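Local coordinates for protein putative glycosyl hydrolase (Bacteroides thetaiotaomicron VPI-5482, PDB 3K11) that is of unproven function but probably acts as a hydrolase, perhaps on glycosidic bonds of carbohydrates, at residues L201-M206 and N268-T274; G246-H250 and F262-N268; A93-T98 and A408-R412. One frame throughout, in Å; residues are numbered along the deposited sequence.

Interaction 1: residues L201-M206 and N268-T274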
loop_
_atom_site.group_PDB
_atom_site.type_symbol
_atom_site.label_atom_id
_atom_site.label_comp_id
_atom_site.label_asym_id
_atom_site.label_seq_id
_atom_site.Cartn_x
_atom_site.Cartn_y
_atom_site.Cartn_z
ATOM N N LEU A 201 21.863 -0.248 8.985
ATOM C CA LEU A 201 21.648 1.054 8.349
ATOM C C LEU A 201 22.077 2.170 9.306
ATOM O O LEU A 201 22.634 3.195 8.879
ATOM C CB LEU A 201 20.177 1.196 7.947
ATOM C CG LEU A 201 19.816 2.387 7.109
ATOM C CD1 LEU A 201 20.647 2.430 5.809
ATOM C CD2 LEU A 201 18.274 2.380 6.824
ATOM N N ASP A 202 21.838 1.981 10.615
ATOM C CA ASP A 202 22.163 2.992 11.619
ATOM C C ASP A 202 23.621 3.387 11.539
ATOM O O ASP A 202 23.956 4.551 11.814
ATOM C CB ASP A 202 21.925 2.482 13.053
ATOM C CG ASP A 202 20.512 1.896 13.263
ATOM O OD1 ASP A 202 20.167 0.951 12.563
ATOM O OD2 ASP A 202 19.727 2.412 14.091
ATOM N N ASP A 203 24.488 2.471 11.102
ATOM C CA ASP A 203 25.943 2.742 11.170
ATOM C C ASP A 203 26.399 3.695 10.080
ATOM O O ASP A 203 27.476 4.216 10.165
ATOM C CB ASP A 203 26.763 1.480 11.133
ATOM C CG ASP A 203 26.758 0.721 12.454
ATOM O OD1 ASP A 203 26.532 1.357 13.514
ATOM O OD2 ASP A 203 27.057 -0.483 12.425
HETATM N N MSE A 204 25.574 3.934 9.050
HETATM C CA MSE A 204 25.862 5.025 8.135
HETATM C C MSE A 204 26.042 6.312 8.966
HETATM O O MSE A 204 26.984 7.070 8.784
HETATM C CB MSE A 204 24.759 5.196 7.101
HETATM C CG MSE A 204 24.750 4.064 6.085
HETATM SE SE MSE A 204 23.486 4.327 4.663
HETATM C CE MSE A 204 24.512 5.579 3.637
ATOM N N PHE A 205 25.147 6.515 9.923
ATOM C CA PHE A 205 25.119 7.715 10.755
ATOM C C PHE A 205 26.045 7.593 11.934
ATOM O O PHE A 205 26.660 8.576 12.345
ATOM C CB PHE A 205 23.697 8.020 11.203
ATOM C CG PHE A 205 23.594 9.242 12.045
ATOM C CD1 PHE A 205 23.759 10.528 11.481
ATOM C CD2 PHE A 205 23.385 9.110 13.403
ATOM C CE1 PHE A 205 23.702 11.656 12.289
ATOM C CE2 PHE A 205 23.348 10.237 14.228
ATOM C CZ PHE A 205 23.491 11.507 13.664
HETATM N N MSE A 206 26.185 6.393 12.474
HETATM C CA MSE A 206 27.100 6.255 13.607
HETATM C C MSE A 206 28.549 6.490 13.201
HETATM O O MSE A 206 29.350 6.987 13.998
HETATM C CB MSE A 206 26.953 4.903 14.301
HETATM C CG MSE A 206 25.584 4.555 14.728
HETATM SE SE MSE A 206 24.726 5.885 15.926
HETATM C CE MSE A 206 22.793 5.589 15.389
ATOM N N ASN A 268 16.029 4.865 8.441
ATOM C CA ASN A 268 15.960 5.583 7.180
ATOM C C ASN A 268 16.237 7.049 7.401
ATOM O O ASN A 268 16.948 7.678 6.614
ATOM C CB ASN A 268 14.614 5.354 6.481
ATOM C CG ASN A 268 14.698 4.200 5.500
ATOM O OD1 ASN A 268 14.973 4.427 4.300
ATOM N ND2 ASN A 268 14.574 2.946 6.008
ATOM N N GLY A 269 15.804 7.583 8.549
ATOM C CA GLY A 269 16.193 8.937 8.938
ATOM C C GLY A 269 17.699 9.050 9.110
ATOM O O GLY A 269 18.317 9.984 8.610
ATOM N N TRP A 270 18.318 8.117 9.797
ATOM C CA TRP A 270 19.761 8.160 9.954
ATOM C C TRP A 270 20.498 8.182 8.605
ATOM O O TRP A 270 21.475 8.873 8.460
ATOM C CB TRP A 270 20.244 6.976 10.772
ATOM C CG TRP A 270 19.844 6.966 12.224
ATOM C CD1 TRP A 270 19.574 5.838 12.992
ATOM C CD2 TRP A 270 19.678 8.086 13.098
ATOM N NE1 TRP A 270 19.253 6.221 14.250
ATOM C CE2 TRP A 270 19.298 7.584 14.342
ATOM C CE3 TRP A 270 19.808 9.463 12.948
ATOM C CZ2 TRP A 270 19.040 8.398 15.420
ATOM C CZ3 TRP A 270 19.549 10.280 14.039
ATOM C CH2 TRP A 270 19.151 9.734 15.252
ATOM N N ALA A 271 20.007 7.458 7.606
ATOM C CA ALA A 271 20.631 7.402 6.276
ATOM C C ALA A 271 20.453 8.748 5.564
ATOM O O ALA A 271 21.352 9.226 4.863
ATOM C CB ALA A 271 19.980 6.302 5.417
ATOM N N LEU A 272 19.284 9.356 5.721
ATOM C CA LEU A 272 19.015 10.679 5.108
ATOM C C LEU A 272 19.888 11.744 5.749
ATOM O O LEU A 272 20.464 12.610 5.066
ATOM C CB LEU A 272 17.516 11.019 5.248
ATOM C CG LEU A 272 16.956 12.082 4.260
ATOM C CD1 LEU A 272 17.064 11.645 2.765
ATOM C CD2 LEU A 272 15.516 12.443 4.640
ATOM N N LEU A 273 20.016 11.641 7.075
ATOM C CA LEU A 273 20.840 12.573 7.864
ATOM C C LEU A 273 22.306 12.401 7.547
ATOM O O LEU A 273 23.053 13.391 7.498
ATOM C CB LEU A 273 20.523 12.414 9.369
ATOM C CG LEU A 273 21.174 13.339 10.389
ATOM C CD1 LEU A 273 21.150 14.772 10.016
ATOM C CD2 LEU A 273 20.523 13.130 11.765
ATOM N N THR A 274 22.744 11.166 7.342
ATOM C CA THR A 274 24.134 10.918 6.923
ATOM C C THR A 274 24.465 11.621 5.619
ATOM O O THR A 274 25.508 12.271 5.478
ATOM C CB THR A 274 24.380 9.415 6.727
ATOM O OG1 THR A 274 24.171 8.770 7.981
ATOM C CG2 THR A 274 25.815 9.143 6.290
HETATM O O HOH W 1 18.451 4.327 16.159
#
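This is a buried helix-helix contact close to the centre of the chain, between the N-terminal part of helix 202-217 and the N-terminal half of helix 265-281. The local axes approach to 7.6 Å, and the two segments bury 500 Å² between them. The main element is an offset stack: the Phe205 ring and the six-membered ring of Trp270 lie almost parallel (8°), with centroids 4.6 Å apart. Met206, a selenomethionine, places CE 4.1 Å from the centroid of the Trp270 five-membered ring, 23° off its normal, a CH-pi contact. Two neighbouring helices running broadly the same way, 39° between N-to-C directions, are consistent with the inner ring of the alpha/alpha toroid expected of the six-hairpin clan. At the ring edge, one water bridges Asp202 OD2 (3.1 Å) and Trp270 NE1 (2.8 Å), while Asp202 OD1 is hydrogen-bonded to His250 NE2. Small Ala271 lets two longer side chains approach: its CB meets Leu201 CD1 at 3.9 Å and Met204 SE at 4.1 Å. Thr274 OG1 donates to Trp270 O (2.7 Å) within its own helix, where the CA atoms of Phe205 and Thr274 are 5.1 Å apart.

Interaction 2: residues G246-H250 and F262-N268. With EDO (1,2-ethanediol), chain H.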
loop_
_atom_site.group_PDB
_atom_site.type_symbol
_atom_site.label_atom_id
_atom_site.label_comp_id
_atom_site.label_asym_id
_atom_site.label_seq_id
_atom_site.Cartn_x
_atom_site.Cartn_y
_atom_site.Cartn_z
ATOM N N GLY A 246 13.036 3.550 -3.438
ATOM C CA GLY A 246 13.675 4.779 -2.979
ATOM C C GLY A 246 13.860 4.816 -1.480
ATOM O O GLY A 246 13.868 5.891 -0.909
ATOM N N LEU A 247 14.087 3.652 -0.867
ATOM C CA LEU A 247 14.207 3.507 0.578
ATOM C C LEU A 247 15.369 2.561 0.857
ATOM O O LEU A 247 15.833 1.845 -0.035
ATOM C CB LEU A 247 12.898 2.899 1.160
ATOM C CG LEU A 247 11.582 3.622 0.941
ATOM C CD1 LEU A 247 10.450 2.738 1.553
ATOM C CD2 LEU A 247 11.639 5.019 1.557
ATOM N N TYR A 248 15.798 2.552 2.106
ATOM C CA TYR A 248 16.827 1.658 2.578
ATOM C C TYR A 248 16.267 0.565 3.459
ATOM O O TYR A 248 15.340 0.790 4.241
ATOM C CB TYR A 248 17.801 2.425 3.431
ATOM C CG TYR A 248 18.806 3.288 2.676
ATOM C CD1 TYR A 248 18.520 4.604 2.368
ATOM C CD2 TYR A 248 20.047 2.789 2.304
ATOM C CE1 TYR A 248 19.423 5.403 1.741
ATOM C CE2 TYR A 248 20.951 3.593 1.650
ATOM C CZ TYR A 248 20.644 4.893 1.384
ATOM O OH TYR A 248 21.568 5.675 0.742
ATOM N N ARG A 249 16.848 -0.628 3.320
ATOM C CA ARG A 249 16.595 -1.694 4.290
ATOM C C ARG A 249 17.343 -1.413 5.621
ATOM O O ARG A 249 18.440 -0.875 5.619
ATOM C CB ARG A 249 16.960 -3.058 3.730
ATOM C CG ARG A 249 18.215 -3.161 3.016
ATOM C CD ARG A 249 18.567 -4.606 2.595
ATOM N NE ARG A 249 17.756 -5.102 1.501
ATOM C CZ ARG A 249 17.848 -4.787 0.216
ATOM N NH1 ARG A 249 18.664 -3.893 -0.267
ATOM N NH2 ARG A 249 17.035 -5.359 -0.620
ATOM N N HIS A 250 16.766 -1.812 6.745
ATOM C CA HIS A 250 17.436 -1.633 8.048
ATOM C C HIS A 250 18.680 -2.506 8.188
ATOM O O HIS A 250 19.661 -2.101 8.792
ATOM C CB HIS A 250 16.476 -1.941 9.206
ATOM C CG HIS A 250 17.032 -1.632 10.553
ATOM N ND1 HIS A 250 16.597 -2.263 11.711
ATOM C CD2 HIS A 250 17.992 -0.759 10.929
ATOM C CE1 HIS A 250 17.267 -1.770 12.745
ATOM N NE2 HIS A 250 18.121 -0.853 12.302
ATOM N N PHE A 262 13.122 -4.402 5.743
ATOM C CA PHE A 262 12.264 -3.790 6.708
ATOM C C PHE A 262 12.711 -2.327 6.739
ATOM O O PHE A 262 13.780 -2.014 7.239
ATOM C CB PHE A 262 12.379 -4.490 8.051
ATOM C CG PHE A 262 11.801 -5.901 8.007
ATOM C CD1 PHE A 262 10.444 -6.095 8.174
ATOM C CD2 PHE A 262 12.587 -6.964 7.697
ATOM C CE1 PHE A 262 9.895 -7.334 8.015
ATOM C CE2 PHE A 262 12.022 -8.232 7.585
ATOM C CZ PHE A 262 10.686 -8.387 7.739
ATOM N N CYS A 263 11.915 -1.444 6.130
ATOM C CA CYS A 263 12.317 -0.040 5.892
ATOM C C CYS A 263 11.970 0.793 7.116
ATOM O O CYS A 263 11.059 1.596 7.103
ATOM C CB CYS A 263 11.614 0.487 4.644
ATOM S SG CYS A 263 12.099 -0.518 3.177
ATOM N N TRP A 264 12.668 0.506 8.200
ATOM C CA TRP A 264 12.405 1.128 9.486
ATOM C C TRP A 264 12.656 2.628 9.408
ATOM O O TRP A 264 13.702 3.080 8.920
ATOM C CB TRP A 264 13.253 0.456 10.576
ATOM C CG TRP A 264 13.055 1.006 11.936
ATOM C CD1 TRP A 264 11.872 1.297 12.525
ATOM C CD2 TRP A 264 14.076 1.358 12.873
ATOM N NE1 TRP A 264 12.080 1.783 13.775
ATOM C CE2 TRP A 264 13.429 1.850 14.020
ATOM C CE3 TRP A 264 15.454 1.241 12.875
ATOM C CZ2 TRP A 264 14.117 2.254 15.158
ATOM C CZ3 TRP A 264 16.149 1.690 13.994
ATOM C CH2 TRP A 264 15.466 2.184 15.116
ATOM N N ALA A 265 11.679 3.409 9.837
ATOM C CA ALA A 265 11.730 4.887 9.678
ATOM C C ALA A 265 12.881 5.570 10.345
ATOM O O ALA A 265 13.568 6.379 9.690
ATOM C CB ALA A 265 10.359 5.544 10.100
ATOM N N ARG A 266 13.188 5.256 11.608
ATOM C CA ARG A 266 14.288 5.992 12.220
ATOM C C ARG A 266 15.606 5.737 11.498
ATOM O O ARG A 266 16.307 6.679 11.203
ATOM C CB ARG A 266 14.430 5.715 13.703
ATOM C CG ARG A 266 15.646 6.471 14.269
ATOM C CD ARG A 266 15.605 6.741 15.748
ATOM N NE ARG A 266 15.658 5.533 16.547
ATOM C CZ ARG A 266 14.767 5.197 17.473
ATOM N NH1 ARG A 266 13.719 5.956 17.753
ATOM N NH2 ARG A 266 14.974 4.078 18.174
ATOM N N ALA A 267 15.921 4.496 11.166
ATOM C CA ALA A 267 17.196 4.197 10.502
ATOM C C ALA A 267 17.192 4.798 9.103
ATOM O O ALA A 267 18.229 5.220 8.612
ATOM C CB ALA A 267 17.480 2.672 10.472
ATOM N N ASN A 268 16.029 4.865 8.441
ATOM C CA ASN A 268 15.960 5.583 7.180
ATOM C C ASN A 268 16.237 7.049 7.401
ATOM O O ASN A 268 16.948 7.678 6.614
ATOM C CB ASN A 268 14.614 5.354 6.481
ATOM C CG ASN A 268 14.698 4.200 5.500
ATOM O OD1 ASN A 268 14.973 4.427 4.300
ATOM N ND2 ASN A 268 14.574 2.946 6.008
HETATM C C1 EDO H . 13.132 -5.570 -2.210
HETATM O O1 EDO H . 14.239 -5.791 -3.106
HETATM C C2 EDO H . 13.522 -5.761 -0.748
HETATM O O2 EDO H . 14.389 -6.875 -0.483
#
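At the junction of strand 247-253 and the N-terminus of helix 265-281, the side-chain amide of Asn268 pairs with both backbone groups of Tyr248: OD1 accepts from Tyr248 N (3.0 Å, 166°) and ND2 donates to Tyr248 O (2.9 Å, 167°). OD1 is also hydrogen-bonded to His299 NE2. ND2 donates as well to Trp264 O (3.0 Å), the N-cap residue's carbonyl, which accepts from Asn268 N too. His250 N donates to Phe262 O (3.0 Å, 145°), and Cys263, centre of an inverse gamma turn, brings its CA to 3.5 Å from Tyr248 O in a CA-H...O contact. His250 NE2 lies 3.4 Å from Trp264 CE3, the rings oblique at 55°; His250 ND1 is hydrogen-bonded to Tyr387 OH and NE2 to Asp202 OD1. Arg249 NE bonds to His259 O, and its NH2 donates to O2 of an ethanediol (3.1 Å), probably from the crystallisation liquor. Strand 247-253 is the middle of three antiparallel strands, with helix 222-240 packed on Tyr248 and helix 326-342 on Asn268.

Interaction 3: residues A93-T98 and A408-R412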
loop_
_atom_site.group_PDB
_atom_site.type_symbol
_atom_site.label_atom_id
_atom_site.label_comp_id
_atom_site.label_asym_id
_atom_site.label_seq_id
_atom_site.Cartn_x
_atom_site.Cartn_y
_atom_site.Cartn_z
ATOM N N ALA A 93 23.608 23.687 15.773
ATOM C CA ALA A 93 22.891 24.234 14.635
ATOM C C ALA A 93 21.863 25.266 15.058
ATOM O O ALA A 93 21.732 26.315 14.407
ATOM C CB ALA A 93 22.211 23.105 13.817
ATOM N N ALA A 94 21.132 24.982 16.140
ATOM C CA ALA A 94 20.104 25.906 16.616
ATOM C C ALA A 94 20.715 27.259 17.020
ATOM O O ALA A 94 20.106 28.320 16.776
ATOM C CB ALA A 94 19.305 25.303 17.745
ATOM N N ALA A 95 21.912 27.243 17.622
ATOM C CA ALA A 95 22.542 28.507 18.006
ATOM C C ALA A 95 22.757 29.335 16.758
ATOM O O ALA A 95 22.633 30.540 16.799
ATOM C CB ALA A 95 23.897 28.287 18.722
ATOM N N GLU A 96 23.087 28.685 15.647
ATOM C CA GLU A 96 23.375 29.399 14.414
ATOM C C GLU A 96 22.140 29.951 13.737
ATOM O O GLU A 96 22.166 31.077 13.258
ATOM C CB GLU A 96 24.118 28.512 13.430
ATOM C CG GLU A 96 24.720 29.319 12.271
ATOM C CD GLU A 96 25.216 28.443 11.152
ATOM O OE1 GLU A 96 25.766 27.351 11.460
ATOM O OE2 GLU A 96 25.059 28.855 9.974
ATOM N N THR A 97 21.061 29.175 13.659
ATOM C CA THR A 97 19.884 29.677 12.945
ATOM C C THR A 97 19.038 30.664 13.745
ATOM O O THR A 97 18.240 31.415 13.160
ATOM C CB THR A 97 18.995 28.551 12.486
ATOM O OG1 THR A 97 18.352 27.921 13.618
ATOM C CG2 THR A 97 19.788 27.525 11.701
ATOM N N THR A 98 19.177 30.652 15.069
ATOM C CA THR A 98 18.365 31.499 15.946
ATOM C C THR A 98 19.152 32.608 16.584
ATOM O O THR A 98 18.575 33.585 17.047
ATOM C CB THR A 98 17.762 30.673 17.108
ATOM O OG1 THR A 98 18.821 30.231 17.978
ATOM C CG2 THR A 98 16.982 29.459 16.587
ATOM N N ALA A 408 15.242 24.106 14.611
ATOM C CA ALA A 408 16.291 25.056 14.237
ATOM C C ALA A 408 16.315 25.323 12.741
ATOM O O ALA A 408 16.434 26.470 12.310
ATOM C CB ALA A 408 17.652 24.529 14.673
ATOM N N GLU A 409 16.194 24.259 11.958
ATOM C CA GLU A 409 16.267 24.357 10.517
ATOM C C GLU A 409 14.983 24.920 9.918
ATOM O O GLU A 409 15.002 25.702 8.928
ATOM C CB GLU A 409 16.596 22.975 9.909
ATOM C CG GLU A 409 17.229 23.053 8.552
ATOM C CD GLU A 409 18.616 23.674 8.541
ATOM O OE1 GLU A 409 19.252 23.747 9.584
ATOM O OE2 GLU A 409 19.028 24.096 7.466
HETATM N N MSE A 410 13.859 24.604 10.532
HETATM C CA MSE A 410 12.604 25.246 10.129
HETATM C C MSE A 410 12.628 26.751 10.348
HETATM O O MSE A 410 12.114 27.520 9.512
HETATM C CB MSE A 410 11.392 24.633 10.864
HETATM C CG MSE A 410 10.975 23.255 10.423
HETATM SE SE MSE A 410 10.400 23.159 8.627
HETATM C CE MSE A 410 9.151 24.583 8.592
ATOM N N ILE A 411 13.264 27.216 11.411
ATOM C CA ILE A 411 13.383 28.665 11.631
ATOM C C ILE A 411 14.156 29.310 10.482
ATOM O O ILE A 411 13.710 30.343 9.943
ATOM C CB ILE A 411 14.009 28.987 13.020
ATOM C CG1 ILE A 411 12.990 28.629 14.118
ATOM C CG2 ILE A 411 14.516 30.495 13.148
ATOM C CD1 ILE A 411 13.594 28.438 15.570
ATOM N N ARG A 412 15.285 28.702 10.092
ATOM C CA ARG A 412 16.056 29.187 8.937
ATOM C C ARG A 412 15.178 29.225 7.698
ATOM O O ARG A 412 15.126 30.229 6.991
ATOM C CB ARG A 412 17.243 28.273 8.650
ATOM C CG ARG A 412 18.058 28.646 7.405
ATOM C CD ARG A 412 18.979 29.770 7.697
ATOM N NE ARG A 412 20.250 29.307 8.261
ATOM C CZ ARG A 412 21.080 30.064 8.986
ATOM N NH1 ARG A 412 20.783 31.334 9.300
ATOM N NH2 ARG A 412 22.213 29.538 9.434
#
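Thr97 stands at the middle of a close, nearly parallel meeting of two helix segments, and its p rotamer (chi1 70°) explains much of the geometry. That rotamer lets Thr97 OG1 donate a hydrogen bond to Ala408 O (2.7 Å) and sends CG2 over one face of the Arg412 guanidinium, 3.9 Å from NH2. Ala408 O also accepts a weak backbone bond from Arg412 N (3.3 Å), so the threonine adds a second donor to that carbonyl. Thr98 is likewise p (67°), but its OG1 donates a hydrogen bond to Ala94 O (2.6 Å) and is also bonded to Asp100 N just beyond the segment, while CG2 meets Ile411 CD1 at 3.7 Å. The segments, 310 residues apart at their closest ends, are the C-terminal end of helix 82-98 and part of helix 400-416. Their closeness joins an early helix to a late one, consistent with the ring closure expected of an alpha/alpha toroid in the six-hairpin clan. Alanines permit the approach: Ala94 CB lies 3.6 Å from Ala408 CB, and the local axes run 8.5 Å apart at 21°. At the exposed margin Glu96 extends with chi1 and chi2 both t, and Arg412, one of whose two conformers is described, folds through t, p, p torsions so that NH2 forms a salt bridge with Glu96 OE2 at 3.0 Å. Glu409 starts out away from helix 82-98, its carboxylate held by Asn341 and His338 of helix 326-342. Ile411, m then t, reaches Val32 and Ile36 of helix 29-45.

Along the chain the contacts are nested: 246-250 with 262-268 lies inside the loop closed by interaction 1, and both lie inside the long loop closed by interaction 3. Interactions 1 and 2 form one continuous unit, their centres 9 Å apart; they share Asn268 and helix 265-281, and meet where Asp202 OD1 lies 2.7 Å from His250 NE2. This unit joins the small three-stranded sheet to helices 202-217 and 265-281. Interaction 3 is separate, its centre about 21 Å from that of interaction 1 and 27 Å from that of interaction 2. There an early helix meets the last one of the chain, a nesting consistent with a closed alpha/alpha toroid.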